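Local structure of microbial serine proteinases; subtilisin (Bacillus subtilis, 2GKO) at residues I176-P179 / G180-V183; Y217-Q220 / K221-E225; P267-S270 / N271-R275. The protein hydrolyses peptide bonds as a psychrophilic subtilisin-type serine endopeptidase, and carries bound calcium and sodium ions. All coordinates share one frame; numbering follows the deposited sequence.

Contact 1 of 3, residues I176-P179 / G180-V183; sequences IGYP and GALV. With NA (sodium ion), chain F.
Between P179 and L182 the chain makes a type I beta turn, entered through a cis peptide bond before P179 and closed by L182 N donating to P179 O at 3.0 Å. That donor lies well above the carbonyl plane of P179, whereas A181 N reaches G177 O (2.8 Å) with only a small tilt but a bent N-H...O angle of 134°. The winding aims G180 O and L182 O at one sodium ion, each 2.3 Å from it; two waters and A185 complete the site.

A181 is the hub of the side-chain packing. Its CB sits over one face of the Y178 ring, 4.0 Å from the centroid and shifted toward the rim in a CH-pi contact, while CD1 of I176 meets A181 CA at 3.7 Å. I176 gets there with an extended branch, CG1 trans to the backbone N (chi1 -170°). L182 CD2 takes the edge of the Y178 ring near its plane, and L182 CD1 rests 3.8 Å from P179 CB.

The turn lies in the loop joining strands 161-165 and 186-192; helix 146-157 packs against one part of it, I148 on P179, T149 and V152 on L182.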
ATOM      1  N   ILE A 176     -10.209  12.280   4.565  1.00 11.28           N
ATOM      2  CA  ILE A 176      -8.906  11.844   4.114  1.00 11.46           C
ATOM      3  C   ILE A 176      -7.789  12.504   4.912  1.00 11.80           C
ATOM      4  O   ILE A 176      -7.849  13.696   5.231  1.00 12.15           O
ATOM      5  CB  ILE A 176      -8.756  12.082   2.582  1.00 10.79           C
ATOM      6  CG1 ILE A 176      -7.491  11.402   2.054  1.00 10.69           C
ATOM      7  CG2 ILE A 176      -8.717  13.559   2.253  1.00 12.00           C
ATOM      8  CD1 ILE A 176      -7.283  11.564   0.562  1.00 12.03           C
ATOM      9  N   GLY A 177      -6.768  11.730   5.253  1.00 11.60           N
ATOM     10  CA  GLY A 177      -5.645  12.227   6.021  1.00 11.66           C
ATOM     11  C   GLY A 177      -4.360  12.148   5.228  1.00 11.65           C
ATOM     12  O   GLY A 177      -4.371  11.897   4.021  1.00 10.30           O
ATOM     13  N   TYR A 178      -3.263  12.362   5.942  1.00 11.85           N
ATOM     14  CA  TYR A 178      -1.934  12.512   5.384  1.00 12.13           C
ATOM     15  C   TYR A 178      -1.046  11.343   5.822  1.00 11.46           C
ATOM     16  O   TYR A 178      -1.135  10.902   6.955  1.00 11.33           O
ATOM     17  CB  TYR A 178      -1.339  13.849   5.872  1.00 12.13           C
ATOM     18  CG  TYR A 178      -2.101  15.029   5.352  1.00 13.24           C
ATOM     19  CD1 TYR A 178      -1.790  15.582   4.124  1.00 13.15           C
ATOM     20  CD2 TYR A 178      -3.159  15.581   6.093  1.00 15.23           C
ATOM     21  CE1 TYR A 178      -2.491  16.657   3.645  1.00 13.97           C
ATOM     22  CE2 TYR A 178      -3.871  16.644   5.618  1.00 15.43           C
ATOM     23  CZ  TYR A 178      -3.542  17.181   4.392  1.00 16.83           C
ATOM     24  OH  TYR A 178      -4.265  18.247   3.897  1.00 18.90           O
ATOM     25  N   PRO A 179      -0.122  10.872   4.984  1.00 11.92           N
ATOM     26  CA  PRO A 179       0.238  11.454   3.687  1.00 11.81           C
ATOM     27  C   PRO A 179      -0.662  11.161   2.491  1.00 11.84           C
ATOM     28  O   PRO A 179      -0.371  11.662   1.422  1.00 12.50           O
ATOM     29  CB  PRO A 179       1.635  10.859   3.442  1.00 11.76           C
ATOM     30  CG  PRO A 179       1.589   9.482   4.125  1.00 12.13           C
ATOM     31  CD  PRO A 179       0.743   9.726   5.347  1.00 12.72           C
ATOM     32  N   GLY A 180      -1.712  10.357   2.652  1.00 11.34           N
ATOM     33  CA  GLY A 180      -2.597  10.003   1.556  1.00 11.69           C
ATOM     34  C   GLY A 180      -3.095  11.191   0.747  1.00 11.20           C
ATOM     35  O   GLY A 180      -3.120  11.126  -0.488  1.00 11.54           O
ATOM     36  N   ALA A 181      -3.441  12.281   1.439  1.00 11.31           N
ATOM     37  CA  ALA A 181      -4.052  13.440   0.809  1.00 11.18           C
ATOM     38  C   ALA A 181      -3.052  14.283   0.023  1.00 11.91           C
ATOM     39  O   ALA A 181      -3.452  15.220  -0.664  1.00 12.26           O
ATOM     40  CB  ALA A 181      -4.705  14.308   1.861  1.00 10.97           C
ATOM     41  N   LEU A 182      -1.767  13.973   0.117  1.00 11.98           N
ATOM     42  CA  LEU A 182      -0.748  14.698  -0.640  1.00 12.33           C
ATOM     43  C   LEU A 182      -0.873  14.480  -2.124  1.00 12.81           C
ATOM     44  O   LEU A 182      -1.224  13.398  -2.582  1.00 12.55           O
ATOM     45  CB  LEU A 182       0.645  14.297  -0.201  1.00 11.98           C
ATOM     46  CG  LEU A 182       0.967  14.603   1.236  1.00 11.44           C
ATOM     47  CD1 LEU A 182       2.333  14.072   1.574  1.00 12.04           C
ATOM     48  CD2 LEU A 182       0.855  16.115   1.504  1.00 13.28           C
ATOM     49  N   VAL A 183      -0.567  15.504  -2.900  1.00 13.74           N
ATOM     50  CA  VAL A 183      -0.709  15.379  -4.334  1.00 14.68           C
ATOM     51  C   VAL A 183       0.244  14.322  -4.928  1.00 14.31           C
ATOM     52  O   VAL A 183      -0.070  13.708  -5.936  1.00 13.73           O
ATOM     53  CB  VAL A 183      -0.586  16.767  -5.046  1.00 15.83           C
ATOM     54  CG1 VAL A 183       0.870  17.210  -5.138  1.00 16.32           C
ATOM     55  CG2 VAL A 183      -1.238  16.712  -6.403  1.00 16.31           C
TER
HETATM   56 NA    NA F 614      -2.911  11.796  -2.643  1.00 13.19          NA
HETATM   57  O   HOH W   1      -4.360  10.421  -3.917  1.00 10.62           O
HETATM   58  O   HOH W   2      -4.634  13.391  -2.924  1.00 10.51           O

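Contact 2 of 3, residues Y217-Q220 / K221-E225; sequences YVIQ and KGDVE. With CA (calcium ion), chain C.
A calcium site is built here by a type II beta turn, Q220 to D223, and the residues leading into it. V218 O, Q220 OE1 and D223 OD1 all bind the ion, each at 2.3 Å, together with a water; T213 and D216 supply the remaining ligands. A kink in the Q220 chain at chi2 (91°) turns OE1 back to the metal, which brings Q220 OE1 and D223 OD1 to 3.0 Å of each other, with the amide and carboxylate planes nearly perpendicular.

D223 OD1 does double duty, for it also accepts an almost straight bond from Q220 N (2.9 Å) that arrives from above the carboxylate plane. The turn itself closes through D223 N to Q220 O at 3.2 Å, and a water that also binds the sodium ion lies within hydrogen-bonding distance of both Q220 O and D223 O.

Away from the ion, I219 lies across the bent chain of E225: I219 CD1 touches E225 CG at 3.7 Å and I219 CG1 nears E225 OE1 at 3.6 Å. The carboxylate of E225 is held by R275 in a salt bridge and by Q279, and K221 extends outward to pair with E144.

Both segments lie in the loop between strands 199-202 and 226-229, ending just before the latter, with helix 271-283 packed on I219 and strand 186-192 touching V224 and E225.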
ATOM      1  N   TYR A 217     -11.411  13.191 -12.523  1.00 18.08           N
ATOM      2  CA  TYR A 217     -10.382  12.242 -12.921  1.00 17.96           C
ATOM      3  C   TYR A 217      -9.005  12.909 -13.021  1.00 17.76           C
ATOM      4  O   TYR A 217      -8.184  12.560 -13.879  1.00 18.15           O
ATOM      5  CB  TYR A 217     -10.767  11.535 -14.222  1.00 18.36           C
ATOM      6  CG  TYR A 217     -11.831  10.463 -14.080  1.00 16.88           C
ATOM      7  CD1 TYR A 217     -13.154  10.714 -14.453  1.00 18.12           C
ATOM      8  CD2 TYR A 217     -11.528   9.190 -13.600  1.00 15.81           C
ATOM      9  CE1 TYR A 217     -14.121   9.747 -14.358  1.00 17.32           C
ATOM     10  CE2 TYR A 217     -12.497   8.216 -13.501  1.00 15.99           C
ATOM     11  CZ  TYR A 217     -13.808   8.500 -13.878  1.00 16.42           C
ATOM     12  OH  TYR A 217     -14.804   7.538 -13.809  1.00 16.97           O
ATOM     13  N   VAL A 218      -8.760  13.855 -12.129  1.00 16.81           N
ATOM     14  CA  VAL A 218      -7.476  14.525 -11.999  1.00 17.01           C
ATOM     15  C   VAL A 218      -7.196  14.661 -10.509  1.00 16.87           C
ATOM     16  O   VAL A 218      -8.026  15.193  -9.775  1.00 17.23           O
ATOM     17  CB  VAL A 218      -7.505  15.935 -12.637  1.00 17.40           C
ATOM     18  CG1 VAL A 218      -6.245  16.694 -12.339  1.00 17.84           C
ATOM     19  CG2 VAL A 218      -7.741  15.833 -14.148  1.00 18.41           C
ATOM     20  N   ILE A 219      -6.042  14.190 -10.056  1.00 16.49           N
ATOM     21  CA  ILE A 219      -5.745  14.183  -8.623  1.00 16.14           C
ATOM     22  C   ILE A 219      -5.171  15.506  -8.150  1.00 16.04           C
ATOM     23  O   ILE A 219      -4.118  15.946  -8.611  1.00 17.26           O
ATOM     24  CB  ILE A 219      -4.773  13.034  -8.265  1.00 16.24           C
ATOM     25  CG1 ILE A 219      -5.377  11.677  -8.640  1.00 15.18           C
ATOM     26  CG2 ILE A 219      -4.314  13.139  -6.791  1.00 16.25           C
ATOM     27  CD1 ILE A 219      -6.613  11.261  -7.852  1.00 15.32           C
ATOM     28  N   GLN A 220      -5.887  16.117  -7.204  1.00 15.06           N
ATOM     29  CA  GLN A 220      -5.407  17.238  -6.434  1.00 14.91           C
ATOM     30  C   GLN A 220      -5.203  16.787  -4.999  1.00 14.79           C
ATOM     31  O   GLN A 220      -5.658  15.710  -4.616  1.00 14.50           O
ATOM     32  CB  GLN A 220      -6.434  18.390  -6.457  1.00 15.02           C
ATOM     33  CG  GLN A 220      -6.663  19.006  -7.846  1.00 16.35           C
ATOM     34  CD  GLN A 220      -7.777  18.372  -8.657  1.00 16.89           C
ATOM     35  OE1 GLN A 220      -8.676  17.740  -8.128  1.00 17.76           O
ATOM     36  NE2 GLN A 220      -7.726  18.566  -9.978  1.00 18.54           N
ATOM     37  N   LYS A 221      -4.516  17.620  -4.231  1.00 15.17           N
ATOM     38  CA  LYS A 221      -4.433  17.455  -2.783  1.00 14.97           C
ATOM     39  C   LYS A 221      -5.842  17.243  -2.228  1.00 15.17           C
ATOM     40  O   LYS A 221      -6.767  18.013  -2.539  1.00 16.01           O
ATOM     41  CB  LYS A 221      -3.768  18.681  -2.148  1.00 15.37           C
ATOM     42  CG  LYS A 221      -3.453  18.566  -0.677  1.00 17.06           C
ATOM     43  CD  LYS A 221      -2.697  19.775  -0.166  1.00 18.33           C
ATOM     44  CE  LYS A 221      -2.289  19.597   1.295  1.00 16.84           C
ATOM     45  NZ  LYS A 221      -1.488  20.764   1.851  1.00 16.88           N
ATOM     46  N   GLY A 222      -6.017  16.192  -1.433  1.00 13.58           N
ATOM     47  CA  GLY A 222      -7.306  15.895  -0.817  1.00 13.20           C
ATOM     48  C   GLY A 222      -8.190  14.876  -1.519  1.00 12.40           C
ATOM     49  O   GLY A 222      -9.270  14.542  -1.038  1.00 12.30           O
ATOM     50  N   ASP A 223      -7.718  14.333  -2.639  1.00 11.96           N
ATOM     51  CA  ASP A 223      -8.471  13.334  -3.397  1.00 12.16           C
ATOM     52  C   ASP A 223      -8.051  11.910  -3.078  1.00 11.43           C
ATOM     53  O   ASP A 223      -6.856  11.606  -3.013  1.00 12.07           O
ATOM     54  CB  ASP A 223      -8.241  13.510  -4.900  1.00 12.59           C
ATOM     55  CG  ASP A 223      -8.870  14.750  -5.442  1.00 15.37           C
ATOM     56  OD1 ASP A 223      -8.504  15.124  -6.587  1.00 15.59           O
ATOM     57  OD2 ASP A 223      -9.724  15.402  -4.799  1.00 16.35           O
ATOM     58  N   VAL A 224      -9.042  11.049  -2.875  1.00 12.03           N
ATOM     59  CA  VAL A 224      -8.867   9.605  -2.927  1.00 11.55           C
ATOM     60  C   VAL A 224      -8.592   9.235  -4.392  1.00 12.37           C
ATOM     61  O   VAL A 224      -9.154   9.830  -5.288  1.00 12.39           O
ATOM     62  CB  VAL A 224     -10.112   8.852  -2.400  1.00 10.85           C
ATOM     63  CG1 VAL A 224     -10.003   7.363  -2.654  1.00 11.26           C
ATOM     64  CG2 VAL A 224     -10.337   9.150  -0.878  1.00 11.71           C
ATOM     65  N   GLU A 225      -7.724   8.254  -4.618  1.00 12.33           N
ATOM     66  CA  GLU A 225      -7.210   7.979  -5.957  1.00 12.17           C
ATOM     67  C   GLU A 225      -7.733   6.658  -6.490  1.00 12.23           C
ATOM     68  O   GLU A 225      -8.308   6.614  -7.561  1.00 12.65           O
ATOM     69  CB  GLU A 225      -5.682   8.016  -5.940  1.00 12.71           C
ATOM     70  CG  GLU A 225      -5.008   7.979  -7.306  1.00 11.97           C
ATOM     71  CD  GLU A 225      -3.692   8.720  -7.334  1.00 11.74           C
ATOM     72  OE1 GLU A 225      -3.413   9.533  -6.447  1.00 12.53           O
ATOM     73  OE2 GLU A 225      -2.899   8.511  -8.284  1.00 13.34           O
TER
HETATM   74 CA    CA C 611      -9.786  15.768  -8.429  1.00 15.28          CA
HETATM   75  O   HOH W   2      -4.634  13.391  -2.924  1.00 10.51           O
HETATM   76  O   HOH W   3     -10.505  13.473  -8.210  1.00 14.26           O

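Contact 3 of 3, residues P267-S270 / N271-R275; sequences PAAS and NVDVR
Reciprocal hydrogen bonds between S270 and D273 dominate this junction of loop and helix. In one direction S270 OG accepts from D273 N at 3.0 Å, a nearly linear bond; in the other, S270 N donates to D273 OD2, also at 3.0 Å and with an N-H...O angle of 175°. The aspartate oxygen is approached from above the carboxylate plane. Both rotations suit the exchange: with chi1 at 63° the serine hydroxyl is tucked between its own N and carbonyl carbon and reaches over the first turn, while D273 has CG beside its backbone N (chi1 -64°), which swings the carboxylate back over the N-cap.

The backbone adds the first helical bond, V274 N to S270 O at 3.1 Å, followed by R275 N to N271 O. A weak bond from V272 N to N271 OD1 occupies another amide of the first turn. The amide nitrogen of N271, ND2, donates instead to the carbonyls of V160 and Y156.

Apolar contacts are fewer. A269 CB lies against D273 CB at 3.9 Å and V274 CG2 at 4.1 Å, so the residue before the N-cap folds onto the side of the helix. V274 also packs on L161 of strand 161-165 and on W263 of helix 248-265, whose ring nitrogen donates to A269 O.

Taken together, S270 and D273 form a capping box, the motif in which the N-cap side chain and the residue three positions on each bind the other's backbone amide. Here it starts helix 271-283, and the negative carboxylate held close to the helix N terminus would probably interact favourably with the helix dipole.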
ATOM      1  N   PRO A 267      10.007  -1.941 -16.866  1.00 23.65           N
ATOM      2  CA  PRO A 267      10.995  -1.484 -15.863  1.00 23.87           C
ATOM      3  C   PRO A 267      11.656  -0.110 -16.093  1.00 23.86           C
ATOM      4  O   PRO A 267      12.280   0.398 -15.149  1.00 24.24           O
ATOM      5  CB  PRO A 267      12.051  -2.592 -15.873  1.00 24.08           C
ATOM      6  CG  PRO A 267      11.884  -3.286 -17.179  1.00 24.68           C
ATOM      7  CD  PRO A 267      10.425  -3.200 -17.511  1.00 23.96           C
ATOM      8  N   ALA A 268      11.540   0.454 -17.296  1.00 23.10           N
ATOM      9  CA  ALA A 268      12.076   1.773 -17.591  1.00 23.11           C
ATOM     10  C   ALA A 268      11.025   2.888 -17.488  1.00 22.61           C
ATOM     11  O   ALA A 268      11.368   4.067 -17.594  1.00 23.32           O
ATOM     12  CB  ALA A 268      12.699   1.783 -18.970  1.00 23.56           C
ATOM     13  N   ALA A 269       9.756   2.518 -17.292  1.00 21.63           N
ATOM     14  CA  ALA A 269       8.693   3.481 -16.970  1.00 20.31           C
ATOM     15  C   ALA A 269       9.047   4.301 -15.723  1.00 19.20           C
ATOM     16  O   ALA A 269       9.778   3.832 -14.867  1.00 18.77           O
ATOM     17  CB  ALA A 269       7.370   2.752 -16.769  1.00 20.18           C
ATOM     18  N   SER A 270       8.540   5.530 -15.646  1.00 18.00           N
ATOM     19  CA  SER A 270       8.724   6.395 -14.484  1.00 17.40           C
ATOM     20  C   SER A 270       7.633   6.105 -13.470  1.00 16.55           C
ATOM     21  O   SER A 270       6.651   5.442 -13.792  1.00 15.77           O
ATOM     22  CB  SER A 270       8.591   7.859 -14.867  1.00 17.69           C
ATOM     23  OG  SER A 270       7.274   8.110 -15.341  1.00 16.52           O
ATOM     24  N   ASN A 271       7.804   6.612 -12.254  1.00 16.09           N
ATOM     25  CA  ASN A 271       6.725   6.587 -11.266  1.00 15.57           C
ATOM     26  C   ASN A 271       5.433   7.195 -11.806  1.00 15.23           C
ATOM     27  O   ASN A 271       4.342   6.706 -11.539  1.00 15.40           O
ATOM     28  CB  ASN A 271       7.112   7.271  -9.940  1.00 15.26           C
ATOM     29  CG  ASN A 271       7.692   8.682 -10.102  1.00 15.19           C
ATOM     30  OD1 ASN A 271       8.106   9.111 -11.198  1.00 15.77           O
ATOM     31  ND2 ASN A 271       7.760   9.408  -8.983  1.00 14.59           N
ATOM     32  N   VAL A 272       5.565   8.282 -12.554  1.00 15.76           N
ATOM     33  CA  VAL A 272       4.399   8.982 -13.100  1.00 15.79           C
ATOM     34  C   VAL A 272       3.655   8.093 -14.108  1.00 15.79           C
ATOM     35  O   VAL A 272       2.417   8.033 -14.102  1.00 14.57           O
ATOM     36  CB  VAL A 272       4.811  10.368 -13.694  1.00 15.76           C
ATOM     37  CG1 VAL A 272       3.619  11.073 -14.304  1.00 17.19           C
ATOM     38  CG2 VAL A 272       5.485  11.254 -12.627  1.00 17.06           C
ATOM     39  N   ASP A 273       4.403   7.384 -14.962  1.00 15.86           N
ATOM     40  CA  ASP A 273       3.821   6.413 -15.887  1.00 16.68           C
ATOM     41  C   ASP A 273       3.042   5.299 -15.198  1.00 16.60           C
ATOM     42  O   ASP A 273       1.953   4.941 -15.620  1.00 16.37           O
ATOM     43  CB  ASP A 273       4.900   5.725 -16.724  1.00 17.08           C
ATOM     44  CG  ASP A 273       5.647   6.670 -17.649  1.00 19.42           C
ATOM     45  OD1 ASP A 273       5.090   7.712 -18.104  1.00 20.76           O
ATOM     46  OD2 ASP A 273       6.829   6.418 -17.971  1.00 19.73           O
ATOM     47  N   VAL A 274       3.611   4.740 -14.133  1.00 15.76           N
ATOM     48  CA  VAL A 274       2.998   3.622 -13.442  1.00 15.39           C
ATOM     49  C   VAL A 274       1.762   4.100 -12.695  1.00 14.90           C
ATOM     50  O   VAL A 274       0.752   3.420 -12.692  1.00 15.12           O
ATOM     51  CB  VAL A 274       4.000   2.928 -12.484  1.00 15.11           C
ATOM     52  CG1 VAL A 274       3.306   1.852 -11.641  1.00 15.78           C
ATOM     53  CG2 VAL A 274       5.168   2.356 -13.285  1.00 14.50           C
ATOM     54  N   ARG A 275       1.862   5.284 -12.101  1.00 15.35           N
ATOM     55  CA  ARG A 275       0.738   5.923 -11.430  1.00 15.51           C
ATOM     56  C   ARG A 275      -0.410   6.144 -12.413  1.00 15.67           C
ATOM     57  O   ARG A 275      -1.563   5.933 -12.081  1.00 15.47           O
ATOM     58  CB  ARG A 275       1.189   7.251 -10.846  1.00 15.62           C
ATOM     59  CG  ARG A 275       0.123   7.950 -10.038  1.00 14.73           C
ATOM     60  CD  ARG A 275       0.585   9.223  -9.444  1.00 12.62           C
ATOM     61  NE  ARG A 275      -0.398   9.753  -8.495  1.00 13.41           N
ATOM     62  CZ  ARG A 275      -0.231  10.861  -7.785  1.00 12.15           C
ATOM     63  NH1 ARG A 275       0.889  11.565  -7.853  1.00 14.90           N
ATOM     64  NH2 ARG A 275      -1.172  11.226  -6.920  1.00 12.52           N
TER

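How the contacts relate
The three contacts follow one another along the chain without nesting or crossing. Contact 1 forms a turn in the loop between strands 161-165 and 186-192; contact 2 closes one before strand 226-229; contact 3 joins the end of the loop after helix 248-265 to the first turn of helix 271-283. Contacts 1 and 2 lie side by side, their centres about 9 Å apart: A181 O and G222 N probably share a hydrogen bond (2.8 Å), and one water belongs to both, coupling the sodium-site turn to the calcium-site turn. Contact 3 is farther off, but R275 extends from its helix to E225 of contact 2 and to V183 O of contact 1, tying helix 271-283 to both metal-binding loops.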